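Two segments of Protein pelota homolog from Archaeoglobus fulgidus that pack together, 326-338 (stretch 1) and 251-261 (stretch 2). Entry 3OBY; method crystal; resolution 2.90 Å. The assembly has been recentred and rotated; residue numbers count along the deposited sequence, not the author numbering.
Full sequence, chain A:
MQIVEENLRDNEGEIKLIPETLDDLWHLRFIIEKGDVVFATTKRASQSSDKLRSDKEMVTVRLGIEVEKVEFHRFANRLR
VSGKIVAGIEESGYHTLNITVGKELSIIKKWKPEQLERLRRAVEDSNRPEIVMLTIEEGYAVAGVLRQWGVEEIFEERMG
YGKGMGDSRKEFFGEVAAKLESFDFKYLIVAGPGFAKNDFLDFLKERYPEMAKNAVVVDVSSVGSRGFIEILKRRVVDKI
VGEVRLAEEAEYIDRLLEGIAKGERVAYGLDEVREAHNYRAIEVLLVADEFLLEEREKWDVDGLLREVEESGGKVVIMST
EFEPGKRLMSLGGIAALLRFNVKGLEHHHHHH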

# COMPACT_ATOMS: atom_id res chain seq x y z
N LYS A 326 -9.81 -1.82 13.52
CA LYS A 326 -10.89 -1.76 14.50
C LYS A 326 -10.75 -2.96 15.46
O LYS A 326 -10.84 -2.81 16.68
CB LYS A 326 -12.24 -1.81 13.80
CG LYS A 326 -12.57 -0.62 12.92
CD LYS A 326 -13.98 -0.78 12.36
CE LYS A 326 -14.55 0.53 11.83
NZ LYS A 326 -13.73 1.09 10.72
N ARG A 327 -10.53 -4.14 14.89
CA ARG A 327 -10.35 -5.33 15.70
C ARG A 327 -9.15 -5.09 16.63
O ARG A 327 -9.23 -5.30 17.83
CB ARG A 327 -10.07 -6.57 14.83
CG ARG A 327 -11.16 -6.95 13.82
CD ARG A 327 -12.49 -7.25 14.48
NE ARG A 327 -13.29 -6.05 14.71
CZ ARG A 327 -14.08 -5.49 13.79
NH1 ARG A 327 -14.78 -4.40 14.09
NH2 ARG A 327 -14.19 -6.03 12.59
N LEU A 328 -8.04 -4.65 16.05
CA LEU A 328 -6.84 -4.42 16.84
C LEU A 328 -7.10 -3.50 18.04
O LEU A 328 -6.57 -3.73 19.14
CB LEU A 328 -5.73 -3.86 15.94
CG LEU A 328 -4.38 -3.60 16.62
CD1 LEU A 328 -3.98 -4.84 17.42
CD2 LEU A 328 -3.32 -3.26 15.58
N MET A 329 -7.90 -2.46 17.84
CA MET A 329 -8.24 -1.52 18.91
C MET A 329 -8.98 -2.26 20.01
O MET A 329 -8.73 -2.04 21.19
CB MET A 329 -9.15 -0.40 18.39
CG MET A 329 -8.45 0.69 17.60
SD MET A 329 -7.18 1.57 18.54
CE MET A 329 -8.13 2.78 19.39
N SER A 330 -9.91 -3.12 19.61
CA SER A 330 -10.68 -3.89 20.57
C SER A 330 -9.76 -4.67 21.49
O SER A 330 -10.12 -4.95 22.63
CB SER A 330 -11.64 -4.83 19.85
OG SER A 330 -12.73 -4.11 19.31
N LEU A 331 -8.57 -5.03 21.02
CA LEU A 331 -7.61 -5.77 21.82
C LEU A 331 -6.59 -4.89 22.54
O LEU A 331 -5.60 -5.39 23.07
CB LEU A 331 -6.86 -6.79 20.96
CG LEU A 331 -7.70 -7.96 20.49
CD1 LEU A 331 -6.95 -8.78 19.46
CD2 LEU A 331 -8.06 -8.80 21.70
N GLY A 332 -6.82 -3.58 22.56
CA GLY A 332 -5.89 -2.70 23.23
C GLY A 332 -5.14 -1.73 22.34
O GLY A 332 -4.32 -0.95 22.83
N GLY A 333 -5.40 -1.76 21.03
CA GLY A 333 -4.74 -0.85 20.12
C GLY A 333 -3.31 -1.19 19.73
O GLY A 333 -2.73 -0.56 18.84
N ILE A 334 -2.73 -2.18 20.39
CA ILE A 334 -1.36 -2.56 20.06
C ILE A 334 -1.13 -4.00 20.49
O ILE A 334 -1.51 -4.39 21.59
CB ILE A 334 -0.35 -1.60 20.75
CG1 ILE A 334 1.07 -1.90 20.24
CG2 ILE A 334 -0.42 -1.74 22.26
CD1 ILE A 334 2.12 -0.92 20.72
N ALA A 335 -0.52 -4.79 19.62
CA ALA A 335 -0.25 -6.19 19.90
C ALA A 335 1.02 -6.60 19.19
O ALA A 335 1.57 -5.83 18.42
CB ALA A 335 -1.42 -7.04 19.44
N ALA A 336 1.49 -7.81 19.46
CA ALA A 336 2.72 -8.28 18.83
C ALA A 336 2.78 -9.79 18.68
O ALA A 336 2.28 -10.53 19.51
CB ALA A 336 3.93 -7.81 19.62
N LEU A 337 3.40 -10.23 17.58
CA LEU A 337 3.60 -11.65 17.33
C LEU A 337 5.05 -11.87 17.82
O LEU A 337 5.99 -11.25 17.31
CB LEU A 337 3.44 -11.95 15.84
CG LEU A 337 2.05 -11.61 15.28
CD1 LEU A 337 1.93 -12.11 13.85
CD2 LEU A 337 0.97 -12.23 16.15
N LEU A 338 5.22 -12.74 18.81
CA LEU A 338 6.52 -13.00 19.42
C LEU A 338 7.40 -14.10 18.84
O LEU A 338 6.92 -15.00 18.16
CB LEU A 338 6.33 -13.25 20.91
CG LEU A 338 5.48 -12.21 21.65
CD1 LEU A 338 5.37 -12.58 23.10
CD2 LEU A 338 6.12 -10.83 21.51
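Stretch 2 251-261: EYIDRLLEGIA

The contact between residues 251-261 and residues 326-338 of this archaeal pelota homolog is a small, largely apolar packing of one helix against a helix-turn-strand unit, built mainly from leucine, isoleucine and alanine side chains, with an arginine and a tyrosine at the side of Leu337, and no hydrogen bond between the two segments. It illustrates a general principle: segments distant in sequence, here never closer than 71 residues where they touch, can pack together without a hydrogen bond between them.

Stretch 2 is helical throughout, part of a longer helix that extends beyond both of its ends. Its backbone pairs internally in the regular i to i+4 pattern, from Arg255 N to Glu251 O (3.1 Å) through to Ala261 N to Leu257 O (2.7 Å). Stretch 1 is more varied. It starts as the end of a helix, leaves helical geometry at Leu331, turns through Gly332 and Gly333, both with positive phi, and continues as a strand from Ile334 to Leu338. The turn is tied back to the helix by the bond from Gly333 N to Leu328 O, 3.0 Å. The helix of stretch 2 crosses the strand at 73°, with the axes 8.8 Å apart at their closest approach, so the strand meets a short length of the helix rather than running along it.

Leu337 is the centre of the contact and has the largest area covered by the opposing segment. Its CA-to-CB bond points toward the helix, and its backbone comes close as well, with Leu337 CA 6.4 Å from Leu256 CA. Of its two methyls, Leu337 CD2 lies 3.7 Å from Leu256 CA, on the helix backbone itself, whereas Leu337 CD1 reaches Arg255 CZ at 3.4 Å and Tyr252 CD1 at 4.2 Å. The methyl lies over one face of the guanidinium but at the edge of the tyrosine ring, near its plane. An arginine can offer such a flat surface to an aliphatic group while its polar atoms bond at their periphery, and Arg255 NH2 is indeed hydrogen-bonded elsewhere in the structure.

Leu256 links the strand to the turn. Its CA-to-CB bond points sideways, yet the end of the side chain comes nearer, and Leu256 CD2 fits between two neighbours, 3.7 Å from Ala335 CB and 3.5 Å from Leu331 CD1. Alternation along the strand is plain here: Ala335 and Leu337 direct their CB atoms toward the helix, and the intervening Ala336 directs its own away. The same Leu331 CD1 also lies 3.9 Å from Leu257 CD1 and 4.2 Å from Ile260 CD1, spanning more than one turn of the helix.

Ile253 serves the helical part of stretch 1, its CD1 4.0 Å from Leu328 CB and its CG2 4.2 Å from Arg327 CB. In all, 449 Å² is buried, both sides summed, a modest area assembled mostly from a few aliphatic groups.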

# COMPACT_ATOMS: atom_id res chain seq x y z
N GLU A 251 -4.86 -10.89 7.98
CA GLU A 251 -4.08 -12.10 8.19
C GLU A 251 -3.22 -11.97 9.44
O GLU A 251 -2.93 -12.96 10.11
CB GLU A 251 -3.19 -12.39 6.98
CG GLU A 251 -2.21 -13.54 7.19
CD GLU A 251 -2.87 -14.80 7.68
OE1 GLU A 251 -3.90 -15.21 7.10
OE2 GLU A 251 -2.37 -15.40 8.66
N TYR A 252 -2.78 -10.76 9.74
CA TYR A 252 -1.98 -10.54 10.94
C TYR A 252 -2.91 -10.62 12.14
O TYR A 252 -2.54 -11.11 13.20
CB TYR A 252 -1.27 -9.19 10.89
CG TYR A 252 -0.02 -9.19 10.05
CD1 TYR A 252 1.01 -10.10 10.31
CD2 TYR A 252 0.13 -8.31 8.99
CE1 TYR A 252 2.16 -10.12 9.54
CE2 TYR A 252 1.28 -8.32 8.21
CZ TYR A 252 2.29 -9.23 8.49
OH TYR A 252 3.43 -9.23 7.72
N ILE A 253 -4.14 -10.14 11.97
CA ILE A 253 -5.11 -10.19 13.05
C ILE A 253 -5.48 -11.65 13.32
O ILE A 253 -5.72 -12.03 14.47
CB ILE A 253 -6.39 -9.40 12.71
CG1 ILE A 253 -6.07 -7.90 12.67
CG2 ILE A 253 -7.50 -9.73 13.71
CD1 ILE A 253 -5.42 -7.36 13.94
N ASP A 254 -5.54 -12.47 12.27
CA ASP A 254 -5.88 -13.88 12.45
C ASP A 254 -4.76 -14.60 13.19
O ASP A 254 -5.02 -15.40 14.08
CB ASP A 254 -6.13 -14.57 11.12
CG ASP A 254 -7.53 -14.32 10.59
OD1 ASP A 254 -8.46 -14.13 11.41
OD2 ASP A 254 -7.71 -14.34 9.35
N ARG A 255 -3.52 -14.31 12.82
CA ARG A 255 -2.40 -14.95 13.49
C ARG A 255 -2.41 -14.57 14.96
O ARG A 255 -2.23 -15.43 15.82
CB ARG A 255 -1.07 -14.53 12.84
CG ARG A 255 -0.83 -15.16 11.47
CD ARG A 255 0.45 -14.66 10.86
NE ARG A 255 1.59 -14.87 11.75
CZ ARG A 255 2.82 -14.42 11.52
NH1 ARG A 255 3.07 -13.71 10.42
NH2 ARG A 255 3.79 -14.67 12.38
N LEU A 256 -2.63 -13.29 15.25
CA LEU A 256 -2.67 -12.83 16.64
C LEU A 256 -3.79 -13.57 17.37
O LEU A 256 -3.63 -13.97 18.52
CB LEU A 256 -2.93 -11.31 16.72
CG LEU A 256 -3.36 -10.78 18.10
CD1 LEU A 256 -2.19 -10.82 19.09
CD2 LEU A 256 -3.88 -9.37 17.97
N LEU A 257 -4.92 -13.77 16.70
CA LEU A 257 -6.04 -14.47 17.31
C LEU A 257 -5.73 -15.94 17.59
O LEU A 257 -5.97 -16.42 18.69
CB LEU A 257 -7.28 -14.33 16.43
CG LEU A 257 -8.24 -13.17 16.74
CD1 LEU A 257 -7.50 -12.00 17.39
CD2 LEU A 257 -8.91 -12.73 15.44
N GLU A 258 -5.18 -16.64 16.60
CA GLU A 258 -4.83 -18.05 16.76
C GLU A 258 -3.82 -18.17 17.89
O GLU A 258 -3.86 -19.12 18.68
CB GLU A 258 -4.22 -18.60 15.47
CG GLU A 258 -5.07 -18.36 14.23
CD GLU A 258 -4.37 -18.76 12.96
OE1 GLU A 258 -3.12 -18.77 12.96
OE2 GLU A 258 -5.05 -19.05 11.96
N GLY A 259 -2.91 -17.21 17.96
CA GLY A 259 -1.92 -17.20 19.01
C GLY A 259 -2.62 -17.04 20.35
O GLY A 259 -2.29 -17.72 21.31
N ILE A 260 -3.59 -16.14 20.41
CA ILE A 260 -4.33 -15.92 21.64
C ILE A 260 -5.09 -17.20 22.00
O ILE A 260 -5.22 -17.57 23.17
CB ILE A 260 -5.32 -14.72 21.47
CG1 ILE A 260 -4.54 -13.41 21.60
CG2 ILE A 260 -6.45 -14.79 22.49
CD1 ILE A 260 -5.35 -12.16 21.29
N ALA A 261 -5.58 -17.89 20.98
CA ALA A 261 -6.32 -19.13 21.18
C ALA A 261 -5.40 -20.22 21.73
O ALA A 261 -5.74 -20.88 22.72
CB ALA A 261 -6.96 -19.58 19.88